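Local coordinates for TlmII (Streptoalloteichus hindustanus, PDB 4HVM), which belongs to the tallysomycin biosynthesis machinery and, as a condensation-domain protein of nonribosomal peptide synthesis, probably binds phosphopantetheine-borne intermediates, at residues A[149-152]-A[153-156]. Residues are numbered along the deposited sequence; the frame is centred on the assembly and turned at random.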
# COMPACT_ATOMS: atom_id res chain seq x y z
N SER A 149 -3.17 3.23 7.99
CA SER A 149 -3.34 2.79 9.37
C SER A 149 -2.01 2.60 10.10
O SER A 149 -1.94 2.76 11.32
CB SER A 149 -4.16 1.50 9.44
OG SER A 149 -5.49 1.73 8.98
N ARG A 150 -0.96 2.26 9.36
CA ARG A 150 0.36 2.06 9.95
C ARG A 150 0.86 3.35 10.59
O ARG A 150 1.40 3.33 11.70
CB ARG A 150 1.36 1.56 8.91
CG ARG A 150 0.99 0.25 8.25
CD ARG A 150 2.13 -0.29 7.41
NE ARG A 150 1.66 -1.10 6.29
CZ ARG A 150 1.61 -0.67 5.03
NH1 ARG A 150 2.01 0.55 4.72
NH2 ARG A 150 1.15 -1.48 4.08
N TYR A 151 0.69 4.47 9.90
CA TYR A 151 1.12 5.75 10.43
C TYR A 151 0.14 6.30 11.47
O TYR A 151 0.52 7.09 12.33
CB TYR A 151 1.32 6.76 9.30
CG TYR A 151 2.59 6.52 8.51
CD1 TYR A 151 3.83 6.68 9.11
CD2 TYR A 151 2.55 6.16 7.17
CE1 TYR A 151 4.99 6.47 8.40
CE2 TYR A 151 3.71 5.95 6.45
CZ TYR A 151 4.93 6.10 7.08
OH TYR A 151 6.09 5.90 6.37
N MSE A 152 -1.11 5.88 11.38
CA MSE A 152 -2.10 6.23 12.40
C MSE A 152 -1.68 5.63 13.73
O MSE A 152 -1.66 6.32 14.76
CB MSE A 152 -3.49 5.72 12.01
CG MSE A 152 -4.08 6.37 10.77
SE MSE A 152 -5.95 5.88 10.47
CE MSE A 152 -6.72 6.87 11.95
N VAL A 153 -1.32 4.35 13.69
CA VAL A 153 -0.89 3.64 14.89
C VAL A 153 0.40 4.24 15.45
O VAL A 153 0.51 4.48 16.65
CB VAL A 153 -0.68 2.14 14.61
CG1 VAL A 153 -0.04 1.45 15.81
CG2 VAL A 153 -1.99 1.48 14.26
N LEU A 154 1.37 4.48 14.57
CA LEU A 154 2.64 5.08 14.97
C LEU A 154 2.44 6.47 15.56
O LEU A 154 3.09 6.84 16.54
CB LEU A 154 3.61 5.15 13.78
CG LEU A 154 4.19 3.83 13.29
CD1 LEU A 154 5.10 4.05 12.09
CD2 LEU A 154 4.95 3.13 14.41
N GLY A 155 1.53 7.24 14.96
CA GLY A 155 1.22 8.56 15.46
C GLY A 155 0.54 8.50 16.81
O GLY A 155 0.79 9.33 17.68
N ALA A 156 -0.32 7.49 16.99
CA ALA A 156 -1.05 7.32 18.24
C ALA A 156 -0.12 7.01 19.41
O ALA A 156 -0.40 7.41 20.55
CB ALA A 156 -2.09 6.22 18.09
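Val153 gives its N-H to the carbonyl of Ser149, one turn back, N to O 2.9 Å and nearly straight at 163°. Its CG2 methyl, anti to the carbonyl carbon, folds back along the helix and sits 3.2 Å from the same Ser149 O. The hydroxyl of Ser149 bonds to Asp146, a local partner, and to the backbone N of Gly294. Leu154 comes next, its N 3.1 Å from Arg150 O. With its CG anti to the carbonyl carbon (chi1 -71°), the side chain runs back over the preceding turn, where CD1 meets Tyr151 CD1 at 4.2 Å, an oblique apolar touch. The two residues also share Leu41 of strand 36-44, and Leu154 reaches on to Leu136 and Val138 of strand 133-141. The OH of Tyr151 is hydrogen-bonded to Glu391. Gly155 has no side chain to add; its N lies 2.8 Å from Tyr151 O, coming from above the carbonyl plane and bent to 150° at the hydrogen. Ala156 closes the run with its N 2.9 Å from Met152 O, and its CB methyl 3.4 Å from that oxygen. Ala156 and Met152, deposited as selenomethionine, both touch Tyr170, which joins the two turns on that flank. Four successive i to i+4 bonds therefore define regular alpha-helix within helix 147-161, and each carbonyl from Ser149 to Met152 is satisfied by the next turn. These backbone bonds carry the contact, and the Tyr151-Leu154 pair is the one apolar side-chain touch added to them. Tyr151 packs the helix against strand 36-44 and Leu154 against both 36-44 and 133-141, neighbours in the five-stranded mixed sheet, whereas the bonds of Ser149 to Gly294 and of Tyr151 to Glu391 tie it to distant parts of the chain.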